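Local coordinates for S-M checkpoint control protein RAD4 (Schizosaccharomyces pombe, PDB 4BMD) that acts as a signalling adaptor essential for DNA replication and for the checkpoint control that couples S phase to M phase, at residues F18-F23 and G40-F45; D51-P56 and F67-V72; P101-Y106 and T130-V135; H113-K118 and M157-K162. One frame throughout, in Å; residues are numbered along the deposited sequence. Where two conformers were deposited one is given.

Interaction 1 of 4, residues F18-F23 and G40-F45; sequences FYLYEF and GQISEF
The carbonyl oxygen F18 O is gripped twice by the neighbouring strand: S43 N donates to it over 3.0 Å, and I42 CA lies 3.3 Å from F18 O in a CA-H...O contact. The return bond runs from F18 N to Q41 O, 2.7 Å, which completes a short parallel bridge. Beyond it the backbones separate, and water 1 fills in, accepting from L20 N and donating to S43 O. G40 suits its place beside the F18 ring, where a CB would come tightly against F18 CE1. L20 and I42 cross at about a right angle, with L20 CD1 and I42 CD1 3.7 Å apart. Y19 CG lies anti to the backbone N (chi1 171°), and the phenol ring presents its edge to E44 O. S43 OG accepts from F45 N, an ST turn. Strands 17-20 and 41-42, joined through helix 25-36, form a beta-alpha-beta crossover of BRCT3; the contact relies on backbone polarity and one water more than on side-chain packing.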
loop_
_atom_site.group_PDB
_atom_site.type_symbol
_atom_site.label_atom_id
_atom_site.label_comp_id
_atom_site.label_asym_id
_atom_site.label_seq_id
_atom_site.Cartn_x
_atom_site.Cartn_y
_atom_site.Cartn_z
ATOM N N PHE A 18 7.236 -7.110 19.009
ATOM C CA PHE A 18 6.144 -7.096 18.045
ATOM C C PHE A 18 5.083 -8.146 18.352
ATOM O O PHE A 18 5.384 -9.220 18.872
ATOM C CB PHE A 18 6.683 -7.299 16.625
ATOM C CG PHE A 18 7.591 -6.197 16.159
ATOM C CD1 PHE A 18 8.952 -6.247 16.414
ATOM C CD2 PHE A 18 7.083 -5.112 15.464
ATOM C CE1 PHE A 18 9.789 -5.234 15.986
ATOM C CE2 PHE A 18 7.916 -4.096 15.035
ATOM C CZ PHE A 18 9.271 -4.157 15.296
ATOM N N TYR A 19 3.839 -7.820 18.022
ATOM C CA TYR A 19 2.715 -8.730 18.200
ATOM C C TYR A 19 2.068 -9.002 16.846
ATOM O O TYR A 19 1.477 -8.108 16.242
ATOM C CB TYR A 19 1.701 -8.123 19.172
ATOM C CG TYR A 19 0.389 -8.871 19.287
ATOM C CD1 TYR A 19 0.243 -9.924 20.180
ATOM C CD2 TYR A 19 -0.712 -8.504 18.520
ATOM C CE1 TYR A 19 -0.958 -10.602 20.295
ATOM C CE2 TYR A 19 -1.915 -9.176 18.629
ATOM C CZ TYR A 19 -2.033 -10.223 19.516
ATOM O OH TYR A 19 -3.233 -10.891 19.626
ATOM N N LEU A 20 2.187 -10.239 16.373
ATOM C CA LEU A 20 1.663 -10.614 15.064
ATOM C C LEU A 20 0.239 -11.146 15.183
ATOM O O LEU A 20 -0.010 -12.123 15.887
ATOM C CB LEU A 20 2.566 -11.662 14.412
ATOM C CG LEU A 20 4.069 -11.377 14.469
ATOM C CD1 LEU A 20 4.850 -12.475 13.762
ATOM C CD2 LEU A 20 4.395 -10.013 13.877
ATOM N N TYR A 21 -0.692 -10.503 14.484
ATOM C CA TYR A 21 -2.109 -10.826 14.621
ATOM C C TYR A 21 -2.694 -11.531 13.400
ATOM O O TYR A 21 -2.646 -11.007 12.290
ATOM C CB TYR A 21 -2.909 -9.557 14.921
ATOM C CG TYR A 21 -4.398 -9.782 15.044
ATOM C CD1 TYR A 21 -4.945 -10.327 16.200
ATOM C CD2 TYR A 21 -5.259 -9.439 14.009
ATOM C CE1 TYR A 21 -6.308 -10.530 16.319
ATOM C CE2 TYR A 21 -6.623 -9.635 14.119
ATOM C CZ TYR A 21 -7.142 -10.182 15.275
ATOM O OH TYR A 21 -8.499 -10.381 15.387
ATOM N N GLU A 22 -3.248 -12.720 13.627
ATOM C CA GLU A 22 -3.953 -13.490 12.598
ATOM C C GLU A 22 -3.168 -13.732 11.311
ATOM O O GLU A 22 -3.734 -13.711 10.219
ATOM C CB GLU A 22 -5.308 -12.853 12.275
ATOM C CG GLU A 22 -6.338 -12.999 13.382
ATOM C CD GLU A 22 -6.643 -14.447 13.709
ATOM O OE1 GLU A 22 -7.262 -15.131 12.865
ATOM O OE2 GLU A 22 -6.262 -14.903 14.808
ATOM N N PHE A 23 -1.866 -13.961 11.439
ATOM C CA PHE A 23 -1.059 -14.367 10.296
ATOM C C PHE A 23 -1.143 -15.880 10.125
ATOM O O PHE A 23 -1.231 -16.613 11.110
ATOM C CB PHE A 23 0.398 -13.941 10.478
ATOM C CG PHE A 23 0.663 -12.509 10.115
ATOM C CD1 PHE A 23 0.970 -12.157 8.810
ATOM C CD2 PHE A 23 0.617 -11.514 11.078
ATOM C CE1 PHE A 23 1.219 -10.842 8.470
ATOM C CE2 PHE A 23 0.867 -10.195 10.745
ATOM C CZ PHE A 23 1.169 -9.859 9.440
ATOM N N GLY A 40 14.661 -7.627 16.730
ATOM C CA GLY A 40 13.307 -7.518 17.238
ATOM C C GLY A 40 12.825 -8.788 17.912
ATOM O O GLY A 40 13.187 -9.893 17.506
ATOM N N GLN A 41 12.009 -8.629 18.949
ATOM C CA GLN A 41 11.423 -9.770 19.642
ATOM C C GLN A 41 9.929 -9.871 19.356
ATOM O O GLN A 41 9.308 -8.905 18.916
ATOM C CB GLN A 41 11.669 -9.676 21.149
ATOM C CG GLN A 41 13.129 -9.799 21.548
ATOM C CD GLN A 41 13.322 -9.786 23.051
ATOM O OE1 GLN A 41 12.358 -9.702 23.811
ATOM N NE2 GLN A 41 14.574 -9.871 23.488
ATOM N N ILE A 42 9.357 -11.044 19.606
ATOM C CA ILE A 42 7.949 -11.285 19.319
ATOM C C ILE A 42 7.225 -11.927 20.500
ATOM O O ILE A 42 7.698 -12.908 21.073
ATOM C CB ILE A 42 7.774 -12.174 18.069
ATOM C CG1 ILE A 42 8.376 -11.488 16.841
ATOM C CG2 ILE A 42 6.304 -12.494 17.833
ATOM C CD1 ILE A 42 8.119 -12.217 15.549
ATOM N N SER A 43 6.077 -11.362 20.859
ATOM C CA SER A 43 5.254 -11.904 21.933
ATOM C C SER A 43 3.854 -12.232 21.429
ATOM O O SER A 43 3.323 -11.543 20.557
ATOM C CB SER A 43 5.170 -10.913 23.096
ATOM O OG SER A 43 4.279 -11.378 24.095
ATOM N N GLU A 44 3.258 -13.283 21.979
ATOM C CA GLU A 44 1.903 -13.667 21.600
ATOM C C GLU A 44 0.883 -13.101 22.582
ATOM O O GLU A 44 -0.295 -13.459 22.547
ATOM C CB GLU A 44 1.776 -15.188 21.506
ATOM C CG GLU A 44 2.664 -15.809 20.440
ATOM C CD GLU A 44 2.408 -17.292 20.246
ATOM O OE1 GLU A 44 1.486 -17.832 20.891
ATOM O OE2 GLU A 44 3.134 -17.919 19.444
ATOM N N PHE A 45 1.344 -12.211 23.454
ATOM C CA PHE A 45 0.469 -11.570 24.425
ATOM C C PHE A 45 0.491 -10.060 24.253
ATOM O O PHE A 45 1.525 -9.477 23.923
ATOM C CB PHE A 45 0.897 -11.917 25.850
ATOM C CG PHE A 45 1.257 -13.359 26.043
ATOM C CD1 PHE A 45 0.277 -14.336 26.058
ATOM C CD2 PHE A 45 2.576 -13.735 26.218
ATOM C CE1 PHE A 45 0.609 -15.663 26.238
ATOM C CE2 PHE A 45 2.913 -15.060 26.399
ATOM C CZ PHE A 45 1.930 -16.023 26.411
HETATM O O HOH W 1 2.511 -12.679 18.098
#

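Interaction 2 of 4, residues D51-P56 and F67-V72; sequences DFVVIP and FSFPTV
V53 is the main bump of this contact, and its two methyls enter a hollow between the F67 ring and F69 CB. With CG1 anti to the backbone N (chi1 170°), that methyl sits over the centre of the F67 ring, 3.7 Å from the centroid and 13° off the ring normal, a CH-pi contact. V53 CG2 turns to F69 CB at 3.8 Å. A beta-branched valine suits the spot because it offers one methyl for the F67 face and the other for F69 CB and the F67 rim. I55 completes the fit on the same face: its CD1 and the F67 ring meet tip to tip, while I55 CG1 and T71 CG2 touch at 3.6 Å. At the other end F52 CD1 packs 4.0 Å from P70 CG, the two side chains crossing at about a right angle. The backbones zip together as parallel strands, with V53 N giving to P70 O, V72 N to V53 O over 3.0 Å, and I55 N to V72 O over 2.9 Å. Y21 adds a second ring edge-to-face with F67. V53 pairs with T71 and V54 with V72, joining strands 52-55 and 71-73 of the BRCT3 sheet; the link between them here has no helix, where BRCT domains commonly carry one. The backbone bonds thus set the register while apolar contacts, V53 and I55 on F67, fill one face.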
loop_
_atom_site.group_PDB
_atom_site.type_symbol
_atom_site.label_atom_id
_atom_site.label_comp_id
_atom_site.label_asym_id
_atom_site.label_seq_id
_atom_site.Cartn_x
_atom_site.Cartn_y
_atom_site.Cartn_z
ATOM N N ASP A 51 5.492 -3.022 21.316
ATOM C CA ASP A 51 5.762 -1.742 20.673
ATOM C C ASP A 51 4.870 -1.535 19.454
ATOM O O ASP A 51 4.360 -0.440 19.232
ATOM C CB ASP A 51 7.233 -1.638 20.268
ATOM C CG ASP A 51 8.164 -1.598 21.462
ATOM O OD1 ASP A 51 8.350 -0.501 22.032
ATOM O OD2 ASP A 51 8.711 -2.659 21.828
ATOM N N PHE A 52 4.686 -2.587 18.664
ATOM C CA PHE A 52 3.853 -2.505 17.469
ATOM C C PHE A 52 2.993 -3.749 17.290
ATOM O O PHE A 52 3.443 -4.869 17.533
ATOM C CB PHE A 52 4.713 -2.304 16.219
ATOM C CG PHE A 52 5.461 -1.003 16.198
ATOM C CD1 PHE A 52 4.841 0.160 15.776
ATOM C CD2 PHE A 52 6.788 -0.946 16.592
ATOM C CE1 PHE A 52 5.528 1.359 15.752
ATOM C CE2 PHE A 52 7.481 0.250 16.573
ATOM C CZ PHE A 52 6.849 1.404 16.151
ATOM N N VAL A 53 1.751 -3.543 16.862
ATOM C CA VAL A 53 0.881 -4.643 16.470
ATOM C C VAL A 53 0.895 -4.761 14.951
ATOM O O VAL A 53 0.628 -3.789 14.244
ATOM C CB VAL A 53 -0.565 -4.428 16.957
ATOM C CG1 VAL A 53 -1.496 -5.458 16.334
ATOM C CG2 VAL A 53 -0.629 -4.490 18.477
ATOM N N VAL A 54 1.216 -5.950 14.452
ATOM C CA VAL A 54 1.325 -6.168 13.014
ATOM C C VAL A 54 0.138 -6.953 12.458
ATOM O O VAL A 54 -0.217 -8.016 12.970
ATOM C CB VAL A 54 2.641 -6.881 12.655
ATOM C CG1 VAL A 54 2.805 -6.962 11.144
ATOM C CG2 VAL A 54 3.820 -6.151 13.280
ATOM N N ILE A 55 -0.468 -6.412 11.405
ATOM C CA ILE A 55 -1.635 -7.005 10.765
ATOM C C ILE A 55 -1.260 -7.399 9.338
ATOM O O ILE A 55 -0.443 -6.731 8.714
ATOM C CB ILE A 55 -2.790 -5.978 10.715
ATOM C CG1 ILE A 55 -3.020 -5.368 12.099
ATOM C CG2 ILE A 55 -4.072 -6.601 10.192
ATOM C CD1 ILE A 55 -3.430 -6.370 13.150
ATOM N N PRO A 56 -1.826 -8.502 8.822
ATOM C CA PRO A 56 -1.627 -8.772 7.394
ATOM C C PRO A 56 -2.259 -7.675 6.538
ATOM O O PRO A 56 -3.322 -7.159 6.887
ATOM C CB PRO A 56 -2.343 -10.113 7.181
ATOM C CG PRO A 56 -3.211 -10.302 8.388
ATOM C CD PRO A 56 -2.496 -9.619 9.505
ATOM N N PHE A 67 -7.061 -2.105 19.240
ATOM C CA PHE A 67 -5.707 -2.230 19.762
ATOM C C PHE A 67 -5.276 -0.958 20.483
ATOM O O PHE A 67 -5.390 0.142 19.944
ATOM C CB PHE A 67 -4.714 -2.548 18.639
ATOM C CG PHE A 67 -4.866 -3.928 18.063
ATOM C CD1 PHE A 67 -4.391 -5.034 18.746
ATOM C CD2 PHE A 67 -5.473 -4.116 16.833
ATOM C CE1 PHE A 67 -4.526 -6.305 18.218
ATOM C CE2 PHE A 67 -5.610 -5.383 16.298
ATOM C CZ PHE A 67 -5.136 -6.478 16.992
ATOM N N SER A 68 -4.777 -1.117 21.705
ATOM C CA SER A 68 -4.269 0.012 22.472
ATOM C C SER A 68 -2.787 0.221 22.180
ATOM O O SER A 68 -2.029 0.669 23.039
ATOM C CB SER A 68 -4.493 -0.211 23.968
ATOM O OG SER A 68 -5.873 -0.365 24.256
ATOM N N PHE A 69 -2.388 -0.110 20.956
ATOM C CA PHE A 69 -1.007 0.007 20.516
ATOM C C PHE A 69 -0.991 0.562 19.100
ATOM O O PHE A 69 -1.983 0.443 18.380
ATOM C CB PHE A 69 -0.334 -1.366 20.532
ATOM C CG PHE A 69 -0.421 -2.071 21.854
ATOM C CD1 PHE A 69 0.552 -1.881 22.819
ATOM C CD2 PHE A 69 -1.476 -2.926 22.131
ATOM C CE1 PHE A 69 0.475 -2.525 24.036
ATOM C CE2 PHE A 69 -1.558 -3.575 23.349
ATOM C CZ PHE A 69 -0.582 -3.376 24.302
ATOM N N PRO A 70 0.129 1.181 18.693
ATOM C CA PRO A 70 0.248 1.602 17.293
ATOM C C PRO A 70 0.163 0.396 16.364
ATOM O O PRO A 70 0.894 -0.579 16.540
ATOM C CB PRO A 70 1.640 2.243 17.229
ATOM C CG PRO A 70 2.354 1.770 18.447
ATOM C CD PRO A 70 1.304 1.567 19.489
ATOM N N THR A 71 -0.739 0.468 15.392
ATOM C CA THR A 71 -1.022 -0.664 14.523
ATOM C C THR A 71 -0.536 -0.422 13.099
ATOM O O THR A 71 -0.841 0.605 12.495
ATOM C CB THR A 71 -2.531 -0.970 14.500
ATOM O OG1 THR A 71 -2.969 -1.315 15.820
ATOM C CG2 THR A 71 -2.830 -2.120 13.558
ATOM N N VAL A 72 0.230 -1.373 12.576
ATOM C CA VAL A 72 0.739 -1.296 11.212
ATOM C C VAL A 72 0.564 -2.642 10.518
ATOM O O VAL A 72 0.262 -3.643 11.167
ATOM C CB VAL A 72 2.238 -0.938 11.190
ATOM C CG1 VAL A 72 2.480 0.419 11.830
ATOM C CG2 VAL A 72 3.048 -2.015 11.894
#

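Interaction 3 of 4, residues P101-Y106 and T130-V135; sequences PSLVPY and TILGAV
L103 and L132 lie side by side and point the same way, where the short helix 104-107 at the start of BRCT4 meets the C-terminal end of helix 119-131. L103 CD1 and L132 CD2 are 4.1 Å apart, and both leucines also meet helix 177-185, L103 at I182 and L132 at I183, which suits their branched apolar ends to a shared buried layer. V104 turns differently and is placed against backbone. Its CG1 is anti to the backbone N (chi1 -177°) and rests 4.0 Å from G133 CA, while CG2 reaches I131 O at the same distance. An alanine here would keep CB beside L132 O but would probably open a gap over G133 CA and I131 O where the two methyls had packed. G133 is the first residue to leave helical angles, in a Schellman motif with a positive phi of 109° and a bond from its N to T130 O, the chain leading on to strand 135-137. Glycine is called for twice over, because a CB would press on the preceding carbonyl and would also clash with V104 O. The turn leaves L132 O directed at the facing helix, and there V104 CA approaches it to 3.1 Å, its C-H pointing almost straight at the oxygen at 175°.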
loop_
_atom_site.group_PDB
_atom_site.type_symbol
_atom_site.label_atom_id
_atom_site.label_comp_id
_atom_site.label_asym_id
_atom_site.label_seq_id
_atom_site.Cartn_x
_atom_site.Cartn_y
_atom_site.Cartn_z
ATOM N N PRO A 101 -13.276 -4.636 1.921
ATOM C CA PRO A 101 -13.994 -5.424 0.910
ATOM C C PRO A 101 -15.093 -4.639 0.195
ATOM O O PRO A 101 -15.497 -5.021 -0.903
ATOM C CB PRO A 101 -14.609 -6.561 1.731
ATOM C CG PRO A 101 -13.702 -6.702 2.905
ATOM C CD PRO A 101 -13.266 -5.305 3.234
ATOM N N SER A 102 -15.567 -3.558 0.805
ATOM C CA SER A 102 -16.614 -2.739 0.202
ATOM C C SER A 102 -16.084 -1.914 -0.967
ATOM O O SER A 102 -16.860 -1.382 -1.763
ATOM C CB SER A 102 -17.256 -1.824 1.249
ATOM O OG SER A 102 -16.293 -0.979 1.855
ATOM N N LEU A 103 -14.762 -1.808 -1.065
ATOM C CA LEU A 103 -14.128 -1.064 -2.150
ATOM C C LEU A 103 -13.961 -1.924 -3.396
ATOM O O LEU A 103 -13.836 -1.405 -4.505
ATOM C CB LEU A 103 -12.766 -0.525 -1.708
ATOM C CG LEU A 103 -12.782 0.593 -0.666
ATOM C CD1 LEU A 103 -11.367 0.939 -0.233
ATOM C CD2 LEU A 103 -13.489 1.821 -1.216
ATOM N N VAL A 104 -13.960 -3.240 -3.202
ATOM C CA VAL A 104 -13.740 -4.195 -4.290
ATOM C C VAL A 104 -14.676 -4.059 -5.504
ATOM O O VAL A 104 -14.198 -4.038 -6.640
ATOM C CB VAL A 104 -13.729 -5.657 -3.779
ATOM C CG1 VAL A 104 -13.415 -6.618 -4.917
ATOM C CG2 VAL A 104 -12.719 -5.814 -2.654
ATOM N N PRO A 105 -16.004 -3.963 -5.282
ATOM C CA PRO A 105 -16.884 -3.857 -6.456
ATOM C C PRO A 105 -16.651 -2.582 -7.265
ATOM O O PRO A 105 -17.042 -2.514 -8.429
ATOM C CB PRO A 105 -18.288 -3.828 -5.843
ATOM C CG PRO A 105 -18.135 -4.443 -4.499
ATOM C CD PRO A 105 -16.781 -4.028 -4.031
ATOM N N TYR A 106 -16.017 -1.589 -6.650
ATOM C CA TYR A 106 -15.749 -0.323 -7.318
ATOM C C TYR A 106 -14.499 -0.374 -8.197
ATOM O O TYR A 106 -14.454 0.253 -9.255
ATOM C CB TYR A 106 -15.629 0.804 -6.292
ATOM C CG TYR A 106 -16.922 1.123 -5.576
ATOM C CD1 TYR A 106 -17.845 2.002 -6.127
ATOM C CD2 TYR A 106 -17.216 0.549 -4.346
ATOM C CE1 TYR A 106 -19.027 2.300 -5.476
ATOM C CE2 TYR A 106 -18.397 0.842 -3.688
ATOM C CZ TYR A 106 -19.297 1.717 -4.258
ATOM O OH TYR A 106 -20.474 2.013 -3.608
ATOM N N THR A 130 -4.373 -4.632 -6.567
ATOM C CA THR A 130 -4.812 -5.966 -6.959
ATOM C C THR A 130 -5.846 -6.531 -5.987
ATOM O O THR A 130 -6.905 -6.999 -6.405
ATOM C CB THR A 130 -3.626 -6.943 -7.088
ATOM O OG1 THR A 130 -2.700 -6.446 -8.063
ATOM C CG2 THR A 130 -4.109 -8.317 -7.521
ATOM N N ILE A 131 -5.546 -6.482 -4.692
ATOM C CA ILE A 131 -6.475 -6.993 -3.685
ATOM C C ILE A 131 -7.728 -6.129 -3.586
ATOM O O ILE A 131 -8.774 -6.590 -3.132
ATOM C CB ILE A 131 -5.822 -7.121 -2.289
ATOM C CG1 ILE A 131 -5.301 -5.767 -1.808
ATOM C CG2 ILE A 131 -4.703 -8.148 -2.311
ATOM C CD1 ILE A 131 -4.671 -5.813 -0.436
ATOM N N LEU A 132 -7.621 -4.876 -4.019
ATOM C CA LEU A 132 -8.765 -3.971 -4.016
ATOM C C LEU A 132 -9.718 -4.253 -5.173
ATOM O O LEU A 132 -10.791 -3.658 -5.257
ATOM C CB LEU A 132 -8.306 -2.513 -4.045
ATOM C CG LEU A 132 -7.753 -1.968 -2.727
ATOM C CD1 LEU A 132 -7.193 -0.573 -2.927
ATOM C CD2 LEU A 132 -8.825 -1.971 -1.646
ATOM N N GLY A 133 -9.321 -5.156 -6.066
ATOM C CA GLY A 133 -10.202 -5.612 -7.125
ATOM C C GLY A 133 -9.833 -5.136 -8.517
ATOM O O GLY A 133 -10.485 -5.498 -9.495
ATOM N N ALA A 134 -8.786 -4.325 -8.613
ATOM C CA ALA A 134 -8.363 -3.792 -9.902
ATOM C C ALA A 134 -7.348 -4.703 -10.583
ATOM O O ALA A 134 -6.773 -5.591 -9.955
ATOM C CB ALA A 134 -7.792 -2.390 -9.734
ATOM N N VAL A 135 -7.138 -4.477 -11.875
ATOM C CA VAL A 135 -6.134 -5.216 -12.627
ATOM C C VAL A 135 -4.999 -4.287 -13.034
ATOM O O VAL A 135 -5.199 -3.354 -13.812
ATOM C CB VAL A 135 -6.730 -5.864 -13.889
ATOM C CG1 VAL A 135 -5.634 -6.513 -14.717
ATOM C CG2 VAL A 135 -7.792 -6.884 -13.510
#

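Interaction 4 of 4, residues H113-K118 and M157-K162; sequences HLTGFK and MKTRFK
The imidazole of H113 meets K162 at its edge: the ammonium NZ donates to H113 NE2 over 3.0 Å, only 14° out of the ring plane, and K162 CD lies at the edge as well. At the other nitrogen, H113 ND1 bonds to H137 O, so the ring is fixed from two directions, and the pattern suggests a neutral histidine with its proton on ND1. K162 gets there with an all-extended chain beyond CG, crossing the histidine side chain at about a right angle while its CD passes 3.8 Å from T115 CB. Water 2 accepts from K162 NZ at 2.8 Å and also bonds T115 OG1. That hydroxyl is paired with T159 OG1 at 2.8 Å, and T159 OG1 has a further partner in S156. A phenylalanine in place of H113 would probably leave K162 NZ without its ring acceptor and H137 O without its partner. G116, at a phi of 98°, suits its place because a CB would jam against the carbonyl of T115. Strand 113-115 and helix 157-162 run at 140°, their axes 9.5 Å apart at closest. A threonine that ends the first strand and the glycine after it, facing a lysine from the helix after the third strand, is the layout of the phosphate pocket in phosphopeptide-binding BRCT domains; this corner of BRCT4 resembles that site, though binding here is only inferred.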
loop_
_atom_site.group_PDB
_atom_site.type_symbol
_atom_site.label_atom_id
_atom_site.label_comp_id
_atom_site.label_asym_id
_atom_site.label_seq_id
_atom_site.Cartn_x
_atom_site.Cartn_y
_atom_site.Cartn_z
ATOM N N HIS A 113 -2.622 1.286 -15.239
ATOM C CA HIS A 113 -1.180 1.287 -15.448
ATOM C C HIS A 113 -0.539 2.393 -14.616
ATOM O O HIS A 113 -1.041 3.516 -14.571
ATOM C CB HIS A 113 -0.837 1.475 -16.928
ATOM C CG HIS A 113 0.631 1.586 -17.193
ATOM N ND1 HIS A 113 1.508 0.546 -16.970
ATOM C CD2 HIS A 113 1.380 2.619 -17.647
ATOM C CE1 HIS A 113 2.733 0.931 -17.281
ATOM N NE2 HIS A 113 2.684 2.185 -17.694
ATOM N N LEU A 114 0.574 2.071 -13.963
ATOM C CA LEU A 114 1.232 3.005 -13.055
ATOM C C LEU A 114 2.470 3.637 -13.687
ATOM O O LEU A 114 3.225 2.971 -14.393
ATOM C CB LEU A 114 1.628 2.288 -11.762
ATOM C CG LEU A 114 0.534 1.464 -11.082
ATOM C CD1 LEU A 114 1.092 0.699 -9.889
ATOM C CD2 LEU A 114 -0.617 2.358 -10.656
ATOM N N THR A 115 2.676 4.924 -13.422
ATOM C CA THR A 115 3.855 5.625 -13.917
ATOM C C THR A 115 4.389 6.618 -12.883
ATOM O O THR A 115 3.621 7.337 -12.241
ATOM C CB THR A 115 3.574 6.345 -15.259
ATOM O OG1 THR A 115 4.756 7.025 -15.700
ATOM C CG2 THR A 115 2.438 7.351 -15.112
ATOM N N GLY A 116 5.708 6.642 -12.714
ATOM C CA GLY A 116 6.340 7.548 -11.771
ATOM C C GLY A 116 6.664 6.905 -10.434
ATOM O O GLY A 116 7.245 7.546 -9.559
ATOM N N PHE A 117 6.287 5.640 -10.274
ATOM C CA PHE A 117 6.556 4.910 -9.041
ATOM C C PHE A 117 7.767 3.996 -9.203
ATOM O O PHE A 117 7.973 3.408 -10.265
ATOM C CB PHE A 117 5.335 4.084 -8.627
ATOM C CG PHE A 117 4.085 4.896 -8.446
ATOM C CD1 PHE A 117 3.816 5.520 -7.239
ATOM C CD2 PHE A 117 3.176 5.031 -9.482
ATOM C CE1 PHE A 117 2.665 6.266 -7.070
ATOM C CE2 PHE A 117 2.023 5.776 -9.320
ATOM C CZ PHE A 117 1.768 6.393 -8.112
ATOM N N LYS A 118 8.564 3.875 -8.145
ATOM C CA LYS A 118 9.762 3.042 -8.183
ATOM C C LYS A 118 9.926 2.202 -6.920
ATOM O O LYS A 118 9.360 2.516 -5.873
ATOM C CB LYS A 118 11.012 3.904 -8.389
ATOM C CG LYS A 118 11.082 4.596 -9.740
ATOM C CD LYS A 118 12.389 5.353 -9.910
ATOM C CE LYS A 118 12.475 6.000 -11.284
ATOM N NZ LYS A 118 13.765 6.718 -11.482
ATOM N N MET A 157 10.821 11.669 -18.390
ATOM C CA MET A 157 10.542 11.711 -19.821
ATOM C C MET A 157 9.565 10.604 -20.204
ATOM O O MET A 157 8.655 10.805 -21.010
ATOM C CB MET A 157 11.849 11.543 -20.599
ATOM C CG MET A 157 11.755 11.789 -22.094
ATOM S SD MET A 157 13.341 11.481 -22.901
ATOM C CE MET A 157 13.082 12.240 -24.502
ATOM N N LYS A 158 9.772 9.431 -19.618
ATOM C CA LYS A 158 8.918 8.278 -19.872
ATOM C C LYS A 158 7.493 8.540 -19.387
ATOM O O LYS A 158 6.525 8.175 -20.054
ATOM C CB LYS A 158 9.496 7.035 -19.192
ATOM C CG LYS A 158 8.707 5.765 -19.441
ATOM C CD LYS A 158 9.420 4.554 -18.861
ATOM C CE LYS A 158 10.790 4.369 -19.495
ATOM N NZ LYS A 158 11.456 3.121 -19.028
ATOM N N THR A 159 7.374 9.179 -18.227
ATOM C CA THR A 159 6.073 9.530 -17.670
ATOM C C THR A 159 5.339 10.518 -18.573
ATOM O O THR A 159 4.148 10.358 -18.840
ATOM C CB THR A 159 6.206 10.118 -16.249
ATOM O OG1 THR A 159 6.592 9.082 -15.338
ATOM C CG2 THR A 159 4.889 10.718 -15.785
ATOM N N ARG A 160 6.056 11.534 -19.046
ATOM C CA ARG A 160 5.472 12.528 -19.939
ATOM C C ARG A 160 4.987 11.892 -21.239
ATOM O O ARG A 160 3.952 12.280 -21.778
ATOM C CB ARG A 160 6.473 13.647 -20.234
ATOM C CG ARG A 160 6.920 14.418 -19.003
ATOM C CD ARG A 160 7.740 15.642 -19.380
ATOM N NE ARG A 160 8.240 16.347 -18.203
ATOM C CZ ARG A 160 7.551 17.263 -17.530
ATOM N NH1 ARG A 160 6.324 17.586 -17.912
ATOM N NH2 ARG A 160 8.089 17.852 -16.471
ATOM N N PHE A 161 5.739 10.914 -21.736
ATOM C CA PHE A 161 5.355 10.192 -22.948
ATOM C C PHE A 161 4.046 9.446 -22.735
ATOM O O PHE A 161 3.140 9.511 -23.567
ATOM C CB PHE A 161 6.441 9.197 -23.358
ATOM C CG PHE A 161 7.649 9.833 -23.979
ATOM C CD1 PHE A 161 7.585 11.115 -24.498
ATOM C CD2 PHE A 161 8.850 9.144 -24.051
ATOM C CE1 PHE A 161 8.697 11.700 -25.073
ATOM C CE2 PHE A 161 9.966 9.724 -24.624
ATOM C CZ PHE A 161 9.888 11.003 -25.137
ATOM N N LYS A 162 3.958 8.732 -21.617
ATOM C CA LYS A 162 2.774 7.946 -21.293
ATOM C C LYS A 162 1.541 8.827 -21.150
ATOM O O LYS A 162 0.443 8.436 -21.544
ATOM C CB LYS A 162 2.999 7.134 -20.015
ATOM C CG LYS A 162 4.045 6.040 -20.150
ATOM C CD LYS A 162 4.204 5.262 -18.855
ATOM C CE LYS A 162 5.247 4.164 -18.992
ATOM N NZ LYS A 162 5.436 3.409 -17.723
HETATM O O HOH W 2 6.864 4.979 -15.921
#

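Overall arrangement
From the N terminus, interaction 1 closes the loop through helix 25-36, and interaction 2 then closes a shorter, helix-free loop between 56 and 67. The two follow in series and touch within one BRCT3 sheet, where strand 17-20 stands between 41-42 and 52-55; Y19 O and V54 N, 2.8 Å apart, probably bond there. The chain next enters BRCT4, where interactions 3 and 4 cross: segment 113-118 falls between the two segments of interaction 3, and 157-162 comes after both. Interaction 3 ties helix 104-107 to the end of helix 119-131, while interaction 4 ties strand 111-115 to helix 157-168. Their nearest atoms are about 5 Å apart; interactions 2 and 3, from different repeats, approach to about 8 Å.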